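Probable disease resistance protein At5g66900 (Arabidopsis thaliana, PDB 7L7W) acts as a plant "helper" immune receptor that forms a calcium-permeable, nonselective cation channel, here represented by its N-terminal RPW8-like CC-R domain. Local coordinates at residues 18-23 with 56-61; 77-82 with 109-114; 83-88 with 98-103. The protein carries 2 engineered substitutions. All coordinates share one frame; numbering follows the deposited sequence.

Contact 1. Residues 18-23 with 56-61; sequences AVFSKL and QKIDSM
The ring of F20 and the carboxylate of D59 stand almost perpendicular, their planes 86° apart, with D59 OD1 lying in the ring plane at the edge, 3.8 Å from F20 CD2. I58 CG2 approaches the ring obliquely, 3.9 Å from the same F20 CD2, and F67 adds an edge-to-face ring contact from outside the pair. This is the start of helix 20-32 meeting the last turn of helix 38-60 in the four-helix bundle of the CC-R domain. V19 occupies the N-cap position, so the first amides of helix 20-32 have no helical carbonyl before them, and the buried D59 carboxylate is aimed at them from the neighbouring helix. F20 N gives a weak, bent hydrogen bond to D59 OD2 (2.8 Å), although the placement of that oxygen is less certain. The other branch of the carboxylate takes a second weak bond, S21 N to D59 OD1 at 3.4 Å. The positive end of the helix dipole would be expected to favour the ionised carboxylate. D59 CG sits anti to its own carbonyl carbon (chi1 -67°), which carries the group across the gap; F20 CG takes the same position on its residue and sends the ring toward I58, F67 and L75 of helix 70-88. One turn earlier on helix 38-60, Q56 covers S21, whose side chain also touches F52 and T55. There S21 CB rests 3.9 Å from the backbone Q56 N and 4.0 Å from Q56 CG.

Contact 2. Residues 77-82 with 109-114; sequences DTIERA and KDMLKF. With NI (nickel (II) ion), chain B.
Charge pairing joins R81 to D110. The guanidinium presents its end, and NH1 and NH2 both hydrogen-bond to the same carboxylate oxygen, R81 NH1 to D110 OD2 at 3.1 Å and R81 NH2 to D110 OD2 at 3.0 Å. That oxygen lies in the guanidinium plane, yet the two flat groups are turned 68° against each other: NH1 meets the anti lone pair, whereas NH2 comes from above the carboxylate plane. R106 makes a further salt bridge to D110 OD2, so two arginines share this oxygen and would be expected to keep the acid ionised. A bend at chi3 (51°) turns the end of the R81 chain toward its partner.

Apolar contact fills the middle. Helix 70-88 and helix 97-114 run antiparallel here as neighbours in the four-helix bundle, their local axes 10.2 Å apart. M111, extended beyond CG, pushes its methyl tip between I79 and A82: M111 CE is 3.7 Å from A82 CB and 4.3 Å from I79 CG1. Nearer the R81–D110 pair, T78 CG2 meets D110 CB at 4.1 Å. T78 OG1 turns back to its own helix and bonds the carbonyls of E74 and L75, which satisfies this buried hydroxyl. T47 and M48 of helix 38-60 also touch M111.

Metal binding faces the other way. E80 points away from helix 97-114, and its carboxylate holds the nickel ion with both oxygens, unevenly: E80 OE1 at 2.2 Å and E80 OE2 at 2.6 Å from NI. D83, one turn on, also binds this ion.

Contact 3. Residues 83-88 with 98-103; sequences DVAVRK and SEYTRK. Engineered in segment 98-103: E99 (natural residue Lys). With NI (nickel (II) ion), chain B.
Two antiparallel helical segments, 83-88 and 98-103, pass with their local axes 11.6 Å apart and their directions 152° from each other, the nearest CA atoms being those of A85 and K103. Y100 bridges the gap. Its CG stands anti to the backbone N (chi1 178°), which sends the ring straight out from helix 97-114 so that the hydroxyl at its tip meets the other backbone. Y100 OH donates a hydrogen bond to A85 O at 2.9 Å. The carbonyl oxygen lies in the plane of the ring, at its edge, but the hydroxyl sits above the carbonyl plane, 73° out of it, and not on a lone pair. A85 O also receives a weak bond from K88 N, as helix 70-88 ends, so the tyrosine adds a donor from the other helix. The A85 methyl lies alongside, A85 CB 4.2 Å from Y100 CE1. On the same part of the ring the aliphatic stem of K88 slides past in the opposite direction, with K88 CG 4.1 Å from Y100 CE1. Bends farther along that chain bring K88 NZ within 4.2 Å of K103 NZ, a proximity of like charges that may slightly lower the pKa of one. F89, F37, L40 and V92 also meet Y100. E99, an engineered substitution for lysine, packs on A36 of the second subunit. D83 OD2 binds nickel at 2.1 Å, while D83 OD1 forms a salt bridge with R87 NH2 one turn later, its hydrogen bond weak. E80 binds the same ion; the i, i+3 spacing of the two acids makes a metal site on one helix face, on a helix that pairs with its successor as an antiparallel hairpin of the four-helix bundle.

In the fold
Along the chain contact 1 closes before the others open, and contact 3 is nested inside the loop closed by contact 2. Contacts 2 and 3 both join helix 70-88 to helix 97-114, with centres about 12 Å apart, and follow this antiparallel pair toward its connecting loop. Contact 1 joins helices 20-32 and 38-60; its centre is about 15 Å from that of contact 2 and about 24 Å from that of contact 3, on the opposite side of the chain's centre. L23 of contact 1 packs on I79 and E80 of contact 2 and on D83 of contact 3, while I58 meets F114. Together they tie all four bundle helices into one RPW8-like domain.

Contact 1. Residues 18-23 with 56-61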
ATOM      1  N   ALA A  18     -22.574  -3.514  32.640  1.00102.33           N
ATOM      2  CA  ALA A  18     -22.257  -3.059  31.285  1.00 93.03           C
ATOM      3  C   ALA A  18     -21.888  -4.214  30.360  1.00 91.30           C
ATOM      4  O   ALA A  18     -20.979  -4.991  30.659  1.00 94.68           O
ATOM      5  CB  ALA A  18     -21.103  -2.056  31.324  1.00 90.62           C
ATOM      6  N   VAL A  19     -22.566  -4.310  29.217  1.00 87.54           N
ATOM      7  CA  VAL A  19     -22.274  -5.367  28.253  1.00 86.33           C
ATOM      8  C   VAL A  19     -22.151  -4.812  26.828  1.00 85.41           C
ATOM      9  O   VAL A  19     -21.121  -5.016  26.180  1.00 77.89           O
ATOM     10  CB  VAL A  19     -23.316  -6.499  28.342  1.00 92.89           C
ATOM     11  CG1 VAL A  19     -23.095  -7.294  29.615  1.00 98.08           C
ATOM     12  CG2 VAL A  19     -24.730  -5.947  28.311  1.00 82.23           C
ATOM     13  N   PHE A  20     -23.175  -4.115  26.314  1.00 83.14           N
ATOM     14  CA  PHE A  20     -22.998  -3.378  25.057  1.00 72.57           C
ATOM     15  C   PHE A  20     -21.824  -2.417  25.157  1.00 72.04           C
ATOM     16  O   PHE A  20     -20.953  -2.384  24.280  1.00 78.49           O
ATOM     17  CB  PHE A  20     -24.257  -2.590  24.691  1.00 71.98           C
ATOM     18  CG  PHE A  20     -25.338  -3.404  24.067  1.00 80.49           C
ATOM     19  CD1 PHE A  20     -25.208  -3.870  22.778  1.00 70.58           C
ATOM     20  CD2 PHE A  20     -26.509  -3.671  24.760  1.00 81.90           C
ATOM     21  CE1 PHE A  20     -26.210  -4.608  22.197  1.00 70.38           C
ATOM     22  CE2 PHE A  20     -27.514  -4.409  24.176  1.00 76.95           C
ATOM     23  CZ  PHE A  20     -27.359  -4.877  22.890  1.00 66.93           C
ATOM     24  N   SER A  21     -21.788  -1.624  26.229  1.00 72.72           N
ATOM     25  CA  SER A  21     -20.750  -0.620  26.385  1.00 72.93           C
ATOM     26  C   SER A  21     -19.393  -1.252  26.674  1.00 74.39           C
ATOM     27  O   SER A  21     -18.356  -0.698  26.281  1.00 68.06           O
ATOM     28  CB  SER A  21     -21.154   0.367  27.481  1.00 76.40           C
ATOM     29  OG  SER A  21     -21.347  -0.307  28.709  1.00 86.94           O
ATOM     30  N   LYS A  22     -19.375  -2.426  27.309  1.00 69.09           N
ATOM     31  CA  LYS A  22     -18.110  -3.121  27.542  1.00 70.57           C
ATOM     32  C   LYS A  22     -17.514  -3.624  26.225  1.00 75.52           C
ATOM     33  O   LYS A  22     -16.328  -3.385  25.909  1.00 74.88           O
ATOM     34  CB  LYS A  22     -18.356  -4.266  28.528  1.00 69.61           C
ATOM     35  CG  LYS A  22     -17.378  -5.410  28.460  1.00 81.49           C
ATOM     36  CD  LYS A  22     -17.870  -6.612  29.258  1.00 77.61           C
ATOM     37  CE  LYS A  22     -17.480  -6.500  30.720  1.00 88.99           C
ATOM     38  NZ  LYS A  22     -16.738  -7.712  31.183  1.00 98.75           N
ATOM     39  N   LEU A  23     -18.341  -4.308  25.432  1.00 67.70           N
ATOM     40  CA  LEU A  23     -17.923  -4.765  24.119  1.00 72.51           C
ATOM     41  C   LEU A  23     -17.586  -3.604  23.186  1.00 72.00           C
ATOM     42  O   LEU A  23     -16.770  -3.768  22.279  1.00 69.17           O
ATOM     43  CB  LEU A  23     -19.008  -5.662  23.531  1.00 67.15           C
ATOM     44  CG  LEU A  23     -18.900  -6.043  22.059  1.00 80.45           C
ATOM     45  CD1 LEU A  23     -18.026  -7.274  21.935  1.00 87.57           C
ATOM     46  CD2 LEU A  23     -20.291  -6.347  21.487  1.00 80.31           C
ATOM     47  N   GLN A  56     -23.947   3.072  27.102  1.00 71.55           N
ATOM     48  CA  GLN A  56     -23.964   3.073  28.560  1.00 71.99           C
ATOM     49  C   GLN A  56     -25.391   3.141  29.089  1.00 74.65           C
ATOM     50  O   GLN A  56     -25.777   2.370  29.978  1.00 72.40           O
ATOM     51  CB  GLN A  56     -23.132   4.228  29.094  1.00 69.65           C
ATOM     52  CG  GLN A  56     -21.692   4.132  28.695  1.00 73.24           C
ATOM     53  CD  GLN A  56     -20.866   5.184  29.368  1.00 73.70           C
ATOM     54  OE1 GLN A  56     -20.900   6.358  28.986  1.00 79.96           O
ATOM     55  NE2 GLN A  56     -20.108   4.777  30.382  1.00 71.30           N
ATOM     56  N   LYS A  57     -26.201   4.050  28.542  1.00 70.79           N
ATOM     57  CA  LYS A  57     -27.540   4.198  29.091  1.00 79.47           C
ATOM     58  C   LYS A  57     -28.481   3.089  28.632  1.00 79.90           C
ATOM     59  O   LYS A  57     -29.465   2.820  29.326  1.00 79.22           O
ATOM     60  CB  LYS A  57     -28.121   5.586  28.787  1.00 80.12           C
ATOM     61  CG  LYS A  57     -28.647   5.821  27.398  1.00 78.88           C
ATOM     62  CD  LYS A  57     -29.085   7.283  27.243  1.00 91.16           C
ATOM     63  CE  LYS A  57     -27.900   8.263  27.171  1.00 87.48           C
ATOM     64  NZ  LYS A  57     -28.340   9.701  27.114  1.00 91.44           N
ATOM     65  N   ILE A  58     -28.190   2.414  27.513  1.00 76.28           N
ATOM     66  CA  ILE A  58     -28.919   1.186  27.190  1.00 71.94           C
ATOM     67  C   ILE A  58     -28.615   0.090  28.206  1.00 75.54           C
ATOM     68  O   ILE A  58     -29.520  -0.627  28.651  1.00 83.27           O
ATOM     69  CB  ILE A  58     -28.601   0.719  25.758  1.00 70.85           C
ATOM     70  CG1 ILE A  58     -29.364   1.553  24.728  1.00 64.96           C
ATOM     71  CG2 ILE A  58     -28.920  -0.771  25.580  1.00 70.24           C
ATOM     72  CD1 ILE A  58     -29.072   1.138  23.328  1.00 66.17           C
ATOM     73  N   ASP A  59     -27.343  -0.066  28.588  1.00 76.08           N
ATOM     74  CA  ASP A  59     -27.013  -1.058  29.612  1.00 83.91           C
ATOM     75  C   ASP A  59     -27.585  -0.702  30.976  1.00 84.16           C
ATOM     76  O   ASP A  59     -27.863  -1.598  31.778  1.00 85.91           O
ATOM     77  CB  ASP A  59     -25.500  -1.246  29.730  1.00 83.98           C
ATOM     78  CG  ASP A  59     -24.880  -1.889  28.494  1.00 95.75           C
ATOM     79  OD1 ASP A  59     -25.025  -1.374  27.365  1.00 93.59           O
ATOM     80  OD2 ASP A  59     -24.209  -2.931  28.654  1.00 98.24           O
ATOM     81  N   SER A  60     -27.697   0.587  31.294  1.00 79.70           N
ATOM     82  CA  SER A  60     -28.289   0.958  32.572  1.00 79.50           C
ATOM     83  C   SER A  60     -29.764   0.598  32.611  1.00 84.41           C
ATOM     84  O   SER A  60     -30.304   0.346  33.686  1.00 87.90           O
ATOM     85  CB  SER A  60     -28.095   2.449  32.837  1.00 76.37           C
ATOM     86  OG  SER A  60     -28.878   3.214  31.951  1.00 74.05           O
ATOM     87  N   MET A  61     -30.419   0.542  31.450  1.00 77.01           N
ATOM     88  CA  MET A  61     -31.833   0.215  31.351  1.00 71.23           C
ATOM     89  C   MET A  61     -32.084  -1.261  31.120  1.00 74.28           C
ATOM     90  O   MET A  61     -33.033  -1.613  30.412  1.00 79.09           O
ATOM     91  CB  MET A  61     -32.480   1.018  30.230  1.00 69.01           C
ATOM     92  CG  MET A  61     -32.366   2.511  30.370  1.00 68.60           C
ATOM     93  SD  MET A  61     -33.057   3.304  28.901  1.00 80.74           S
ATOM     94  CE  MET A  61     -34.632   2.460  28.752  1.00 83.56           C
TER

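Contact 2. Residues 77-82 with 109-114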
ATOM      1  N   ASP A  77     -24.977  -6.777  16.396  1.00 68.25           N
ATOM      2  CA  ASP A  77     -24.351  -7.246  15.163  1.00 70.85           C
ATOM      3  C   ASP A  77     -23.464  -6.183  14.520  1.00 71.81           C
ATOM      4  O   ASP A  77     -22.456  -6.520  13.872  1.00 64.04           O
ATOM      5  CB  ASP A  77     -25.434  -7.705  14.190  1.00 73.35           C
ATOM      6  CG  ASP A  77     -26.090  -9.027  14.626  1.00 97.52           C
ATOM      7  OD1 ASP A  77     -27.034  -9.490  13.931  1.00107.92           O
ATOM      8  OD2 ASP A  77     -25.679  -9.590  15.679  1.00 97.45           O
ATOM      9  N   THR A  78     -23.800  -4.899  14.695  1.00 60.90           N
ATOM     10  CA  THR A  78     -22.954  -3.853  14.134  1.00 64.94           C
ATOM     11  C   THR A  78     -21.675  -3.693  14.946  1.00 59.65           C
ATOM     12  O   THR A  78     -20.577  -3.586  14.370  1.00 60.76           O
ATOM     13  CB  THR A  78     -23.724  -2.538  14.042  1.00 57.78           C
ATOM     14  OG1 THR A  78     -24.475  -2.356  15.236  1.00 86.27           O
ATOM     15  CG2 THR A  78     -24.759  -2.630  12.934  1.00 53.25           C
ATOM     16  N   ILE A  79     -21.789  -3.721  16.279  1.00 65.32           N
ATOM     17  CA  ILE A  79     -20.585  -3.669  17.105  1.00 62.79           C
ATOM     18  C   ILE A  79     -19.712  -4.892  16.845  1.00 65.16           C
ATOM     19  O   ILE A  79     -18.477  -4.804  16.870  1.00 60.47           O
ATOM     20  CB  ILE A  79     -20.970  -3.539  18.588  1.00 59.23           C
ATOM     21  CG1 ILE A  79     -21.682  -2.211  18.832  1.00 63.05           C
ATOM     22  CG2 ILE A  79     -19.749  -3.607  19.471  1.00 55.27           C
ATOM     23  CD1 ILE A  79     -22.352  -2.095  20.222  1.00 65.45           C
ATOM     24  N   GLU A  80     -20.325  -6.041  16.528  1.00 68.16           N
ATOM     25  CA  GLU A  80     -19.525  -7.230  16.249  1.00 62.19           C
ATOM     26  C   GLU A  80     -18.868  -7.172  14.876  1.00 61.80           C
ATOM     27  O   GLU A  80     -17.769  -7.716  14.697  1.00 63.34           O
ATOM     28  CB  GLU A  80     -20.370  -8.486  16.390  1.00 56.20           C
ATOM     29  CG  GLU A  80     -20.301  -9.059  17.793  1.00 62.76           C
ATOM     30  CD  GLU A  80     -18.891  -9.468  18.200  1.00 74.04           C
ATOM     31  OE1 GLU A  80     -18.146  -8.599  18.715  1.00 74.64           O
ATOM     32  OE2 GLU A  80     -18.537 -10.660  18.024  1.00 71.69           O
ATOM     33  N   ARG A  81     -19.495  -6.511  13.898  1.00 59.40           N
ATOM     34  CA  ARG A  81     -18.783  -6.272  12.642  1.00 51.32           C
ATOM     35  C   ARG A  81     -17.577  -5.358  12.860  1.00 65.66           C
ATOM     36  O   ARG A  81     -16.492  -5.609  12.316  1.00 60.12           O
ATOM     37  CB  ARG A  81     -19.730  -5.685  11.606  1.00 56.38           C
ATOM     38  CG  ARG A  81     -20.743  -6.722  11.103  1.00 65.06           C
ATOM     39  CD  ARG A  81     -22.012  -6.068  10.613  1.00 62.37           C
ATOM     40  NE  ARG A  81     -21.710  -5.008   9.658  1.00 66.94           N
ATOM     41  CZ  ARG A  81     -22.504  -3.966   9.418  1.00 78.85           C
ATOM     42  NH1 ARG A  81     -23.660  -3.835  10.078  1.00 68.96           N
ATOM     43  NH2 ARG A  81     -22.132  -3.049   8.524  1.00 77.13           N
ATOM     44  N   ALA A  82     -17.735  -4.302  13.672  1.00 65.60           N
ATOM     45  CA  ALA A  82     -16.564  -3.487  13.989  1.00 59.38           C
ATOM     46  C   ALA A  82     -15.484  -4.331  14.659  1.00 59.04           C
ATOM     47  O   ALA A  82     -14.299  -4.208  14.330  1.00 60.13           O
ATOM     48  CB  ALA A  82     -16.941  -2.295  14.867  1.00 64.14           C
ATOM     49  N   LYS A 109     -21.285   4.180   9.020  1.00 62.89           N
ATOM     50  CA  LYS A 109     -22.580   4.788   8.734  1.00 70.48           C
ATOM     51  C   LYS A 109     -23.657   4.132   9.587  1.00 73.05           C
ATOM     52  O   LYS A 109     -24.459   4.828  10.226  1.00 72.25           O
ATOM     53  CB  LYS A 109     -22.923   4.708   7.238  1.00 62.58           C
ATOM     54  CG  LYS A 109     -24.339   5.254   6.894  1.00 85.17           C
ATOM     55  CD  LYS A 109     -24.719   6.453   7.826  1.00 96.19           C
ATOM     56  CE  LYS A 109     -26.151   6.974   7.703  1.00 92.46           C
ATOM     57  NZ  LYS A 109     -26.482   7.755   8.936  1.00 88.00           N
ATOM     58  N   ASP A 110     -23.614   2.802   9.698  1.00 72.19           N
ATOM     59  CA  ASP A 110     -24.642   2.098  10.451  1.00 71.60           C
ATOM     60  C   ASP A 110     -24.660   2.586  11.893  1.00 78.13           C
ATOM     61  O   ASP A 110     -25.720   2.964  12.422  1.00 74.12           O
ATOM     62  CB  ASP A 110     -24.403   0.590  10.358  1.00 68.77           C
ATOM     63  CG  ASP A 110     -24.639   0.046   8.945  1.00 79.79           C
ATOM     64  OD1 ASP A 110     -25.019   0.842   8.056  1.00 80.75           O
ATOM     65  OD2 ASP A 110     -24.431  -1.169   8.712  1.00 78.60           O
ATOM     66  N   MET A 111     -23.471   2.692  12.506  1.00 70.37           N
ATOM     67  CA  MET A 111     -23.410   3.120  13.896  1.00 69.58           C
ATOM     68  C   MET A 111     -24.050   4.487  14.045  1.00 71.36           C
ATOM     69  O   MET A 111     -24.899   4.695  14.925  1.00 71.08           O
ATOM     70  CB  MET A 111     -21.964   3.131  14.386  1.00 60.61           C
ATOM     71  CG  MET A 111     -21.473   1.773  14.843  1.00 58.72           C
ATOM     72  SD  MET A 111     -19.713   1.739  15.226  1.00 73.89           S
ATOM     73  CE  MET A 111     -19.554   0.089  15.915  1.00 60.56           C
ATOM     74  N   LEU A 112     -23.738   5.397  13.120  1.00 69.08           N
ATOM     75  CA  LEU A 112     -24.292   6.736  13.219  1.00 72.52           C
ATOM     76  C   LEU A 112     -25.813   6.703  13.146  1.00 73.00           C
ATOM     77  O   LEU A 112     -26.489   7.344  13.963  1.00 76.59           O
ATOM     78  CB  LEU A 112     -23.709   7.634  12.132  1.00 68.80           C
ATOM     79  CG  LEU A 112     -22.273   8.068  12.434  1.00 73.22           C
ATOM     80  CD1 LEU A 112     -21.809   9.111  11.442  1.00 69.67           C
ATOM     81  CD2 LEU A 112     -22.121   8.574  13.861  1.00 70.32           C
ATOM     82  N   LYS A 113     -26.375   5.927  12.211  1.00 66.25           N
ATOM     83  CA  LYS A 113     -27.833   5.910  12.130  1.00 78.10           C
ATOM     84  C   LYS A 113     -28.435   5.344  13.406  1.00 72.34           C
ATOM     85  O   LYS A 113     -29.464   5.835  13.884  1.00 70.66           O
ATOM     86  CB  LYS A 113     -28.319   5.117  10.915  1.00 76.01           C
ATOM     87  CG  LYS A 113     -29.830   5.279  10.703  1.00 86.88           C
ATOM     88  CD  LYS A 113     -30.488   4.024  10.127  1.00 92.55           C
ATOM     89  CE  LYS A 113     -30.361   2.827  11.074  1.00 95.43           C
ATOM     90  NZ  LYS A 113     -31.619   2.524  11.827  1.00 93.20           N
ATOM     91  N   PHE A 114     -27.764   4.366  14.010  1.00 70.41           N
ATOM     92  CA  PHE A 114     -28.264   3.806  15.250  1.00 65.74           C
ATOM     93  C   PHE A 114     -28.326   4.854  16.351  1.00 73.63           C
ATOM     94  O   PHE A 114     -29.188   4.778  17.230  1.00 76.29           O
ATOM     95  CB  PHE A 114     -27.392   2.637  15.678  1.00 63.53           C
ATOM     96  CG  PHE A 114     -27.960   1.878  16.811  1.00 76.77           C
ATOM     97  CD1 PHE A 114     -28.744   0.759  16.576  1.00 82.14           C
ATOM     98  CD2 PHE A 114     -27.752   2.299  18.120  1.00 81.40           C
ATOM     99  CE1 PHE A 114     -29.304   0.058  17.635  1.00 87.51           C
ATOM    100  CE2 PHE A 114     -28.316   1.607  19.191  1.00 84.46           C
ATOM    101  CZ  PHE A 114     -29.093   0.481  18.945  1.00 85.41           C
TER
HETATM  102 NI    NI B 201     -16.279  -9.826  18.898  1.00 69.46          NI

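Contact 3. Residues 83-88 with 98-103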
ATOM      1  N   ASP A  83     -15.878  -5.210  15.583  1.00 58.83           N
ATOM      2  CA  ASP A  83     -14.903  -6.031  16.295  1.00 56.41           C
ATOM      3  C   ASP A  83     -14.130  -6.919  15.326  1.00 62.74           C
ATOM      4  O   ASP A  83     -12.891  -6.946  15.334  1.00 63.50           O
ATOM      5  CB  ASP A  83     -15.623  -6.864  17.362  1.00 65.13           C
ATOM      6  CG  ASP A  83     -14.679  -7.467  18.398  1.00 63.46           C
ATOM      7  OD1 ASP A  83     -13.460  -7.264  18.298  1.00 65.25           O
ATOM      8  OD2 ASP A  83     -15.166  -8.142  19.336  1.00 76.01           O
ATOM      9  N   VAL A  84     -14.849  -7.639  14.466  1.00 56.91           N
ATOM     10  CA  VAL A  84     -14.206  -8.548  13.523  1.00 56.95           C
ATOM     11  C   VAL A  84     -13.273  -7.787  12.588  1.00 59.61           C
ATOM     12  O   VAL A  84     -12.137  -8.223  12.321  1.00 59.65           O
ATOM     13  CB  VAL A  84     -15.279  -9.325  12.745  1.00 55.79           C
ATOM     14  CG1 VAL A  84     -14.698  -9.932  11.497  1.00 42.41           C
ATOM     15  CG2 VAL A  84     -15.890 -10.396  13.638  1.00 58.52           C
ATOM     16  N   ALA A  85     -13.736  -6.639  12.073  1.00 55.61           N
ATOM     17  CA  ALA A  85     -12.922  -5.859  11.148  1.00 56.78           C
ATOM     18  C   ALA A  85     -11.644  -5.372  11.821  1.00 60.09           C
ATOM     19  O   ALA A  85     -10.547  -5.457  11.242  1.00 58.57           O
ATOM     20  CB  ALA A  85     -13.740  -4.683  10.608  1.00 46.47           C
ATOM     21  N   VAL A  86     -11.762  -4.885  13.057  1.00 54.88           N
ATOM     22  CA  VAL A  86     -10.588  -4.399  13.771  1.00 60.38           C
ATOM     23  C   VAL A  86      -9.607  -5.533  14.014  1.00 58.77           C
ATOM     24  O   VAL A  86      -8.389  -5.358  13.890  1.00 56.73           O
ATOM     25  CB  VAL A  86     -11.011  -3.727  15.088  1.00 58.39           C
ATOM     26  CG1 VAL A  86      -9.872  -3.747  16.081  1.00 57.44           C
ATOM     27  CG2 VAL A  86     -11.458  -2.303  14.827  1.00 54.75           C
ATOM     28  N   ARG A  87     -10.112  -6.714  14.368  1.00 57.81           N
ATOM     29  CA  ARG A  87      -9.177  -7.785  14.676  1.00 59.51           C
ATOM     30  C   ARG A  87      -8.507  -8.327  13.427  1.00 61.47           C
ATOM     31  O   ARG A  87      -7.416  -8.894  13.536  1.00 61.34           O
ATOM     32  CB  ARG A  87      -9.872  -8.892  15.462  1.00 56.96           C
ATOM     33  CG  ARG A  87     -10.660  -8.329  16.627  1.00 66.24           C
ATOM     34  CD  ARG A  87     -10.631  -9.215  17.839  1.00 71.08           C
ATOM     35  NE  ARG A  87      -9.592  -8.820  18.782  1.00 79.48           N
ATOM     36  CZ  ARG A  87      -9.827  -8.355  20.006  1.00 77.88           C
ATOM     37  NH1 ARG A  87      -8.820  -8.024  20.803  1.00 76.45           N
ATOM     38  NH2 ARG A  87     -11.070  -8.223  20.434  1.00 76.65           N
ATOM     39  N   LYS A  88      -9.113  -8.136  12.244  1.00 60.69           N
ATOM     40  CA  LYS A  88      -8.470  -8.640  11.035  1.00 57.84           C
ATOM     41  C   LYS A  88      -7.571  -7.591  10.371  1.00 59.35           C
ATOM     42  O   LYS A  88      -6.810  -7.931   9.462  1.00 51.28           O
ATOM     43  CB  LYS A  88      -9.513  -9.103  10.018  1.00 53.56           C
ATOM     44  CG  LYS A  88     -10.203  -7.933   9.331  1.00 64.98           C
ATOM     45  CD  LYS A  88     -10.828  -8.260   7.954  1.00 63.11           C
ATOM     46  CE  LYS A  88     -11.668  -9.518   7.958  1.00 66.03           C
ATOM     47  NZ  LYS A  88     -12.865  -9.224   7.123  1.00 74.32           N
ATOM     48  N   SER A  98      -8.738  -0.134  -0.405  1.00 57.79           N
ATOM     49  CA  SER A  98     -10.044   0.403  -0.802  1.00 64.98           C
ATOM     50  C   SER A  98     -11.172  -0.497  -0.321  1.00 66.81           C
ATOM     51  O   SER A  98     -12.119  -0.045   0.335  1.00 64.14           O
ATOM     52  CB  SER A  98     -10.127   0.567  -2.320  1.00 56.42           C
ATOM     53  OG  SER A  98      -8.882   0.965  -2.866  1.00 81.08           O
ATOM     54  N   GLU A  99     -11.053  -1.793  -0.592  1.00 67.15           N
ATOM     55  CA  GLU A  99     -12.091  -2.729  -0.188  1.00 61.99           C
ATOM     56  C   GLU A  99     -12.402  -2.572   1.288  1.00 64.77           C
ATOM     57  O   GLU A  99     -13.534  -2.256   1.686  1.00 64.80           O
ATOM     58  CB  GLU A  99     -11.617  -4.144  -0.473  1.00 60.18           C
ATOM     59  CG  GLU A  99     -12.697  -5.152  -0.593  1.00 70.48           C
ATOM     60  CD  GLU A  99     -12.129  -6.516  -0.896  1.00 86.30           C
ATOM     61  OE1 GLU A  99     -11.548  -7.124   0.038  1.00 81.58           O
ATOM     62  OE2 GLU A  99     -12.240  -6.957  -2.073  1.00 83.44           O
ATOM     63  N   TYR A 100     -11.368  -2.747   2.109  1.00 62.86           N
ATOM     64  CA  TYR A 100     -11.558  -2.725   3.546  1.00 58.09           C
ATOM     65  C   TYR A 100     -12.081  -1.371   3.977  1.00 60.56           C
ATOM     66  O   TYR A 100     -12.999  -1.284   4.804  1.00 60.69           O
ATOM     67  CB  TYR A 100     -10.246  -3.062   4.233  1.00 51.91           C
ATOM     68  CG  TYR A 100     -10.247  -3.034   5.737  1.00 61.43           C
ATOM     69  CD1 TYR A 100     -10.637  -4.143   6.473  1.00 60.35           C
ATOM     70  CD2 TYR A 100      -9.797  -1.907   6.430  1.00 63.11           C
ATOM     71  CE1 TYR A 100     -10.609  -4.119   7.860  1.00 59.71           C
ATOM     72  CE2 TYR A 100      -9.761  -1.878   7.802  1.00 55.32           C
ATOM     73  CZ  TYR A 100     -10.164  -2.980   8.519  1.00 58.94           C
ATOM     74  OH  TYR A 100     -10.131  -2.945   9.902  1.00 61.70           O
ATOM     75  N   THR A 101     -11.595  -0.302   3.344  1.00 57.57           N
ATOM     76  CA  THR A 101     -12.045   1.003   3.786  1.00 62.18           C
ATOM     77  C   THR A 101     -13.543   1.148   3.565  1.00 65.13           C
ATOM     78  O   THR A 101     -14.262   1.585   4.472  1.00 66.32           O
ATOM     79  CB  THR A 101     -11.257   2.097   3.092  1.00 58.36           C
ATOM     80  OG1 THR A 101      -9.874   1.938   3.424  1.00 68.60           O
ATOM     81  CG2 THR A 101     -11.703   3.456   3.599  1.00 58.77           C
ATOM     82  N   ARG A 102     -14.042   0.678   2.412  1.00 69.30           N
ATOM     83  CA  ARG A 102     -15.478   0.746   2.155  1.00 68.67           C
ATOM     84  C   ARG A 102     -16.244   0.016   3.248  1.00 65.95           C
ATOM     85  O   ARG A 102     -17.182   0.570   3.838  1.00 67.92           O
ATOM     86  CB  ARG A 102     -15.813   0.171   0.770  1.00 64.79           C
ATOM     87  CG  ARG A 102     -15.295   1.001  -0.418  1.00 75.23           C
ATOM     88  CD  ARG A 102     -15.192   2.505  -0.087  1.00 86.01           C
ATOM     89  NE  ARG A 102     -14.288   3.232  -0.988  1.00103.43           N
ATOM     90  CZ  ARG A 102     -13.033   3.560  -0.690  1.00 96.33           C
ATOM     91  NH1 ARG A 102     -12.536   3.233   0.491  1.00 85.65           N
ATOM     92  NH2 ARG A 102     -12.271   4.217  -1.564  1.00104.04           N
ATOM     93  N   LYS A 103     -15.794  -1.195   3.594  1.00 64.01           N
ATOM     94  CA  LYS A 103     -16.414  -1.953   4.679  1.00 55.62           C
ATOM     95  C   LYS A 103     -16.418  -1.137   5.974  1.00 65.34           C
ATOM     96  O   LYS A 103     -17.468  -0.944   6.601  1.00 66.02           O
ATOM     97  CB  LYS A 103     -15.651  -3.268   4.826  1.00 59.63           C
ATOM     98  CG  LYS A 103     -16.154  -4.304   5.792  1.00 71.85           C
ATOM     99  CD  LYS A 103     -15.290  -5.591   5.680  1.00 81.83           C
ATOM    100  CE  LYS A 103     -14.885  -5.871   4.208  1.00 82.35           C
ATOM    101  NZ  LYS A 103     -14.736  -7.327   3.847  1.00 79.91           N
TER
HETATM  102 NI    NI B 201     -16.279  -9.826  18.898  1.00 69.46          NI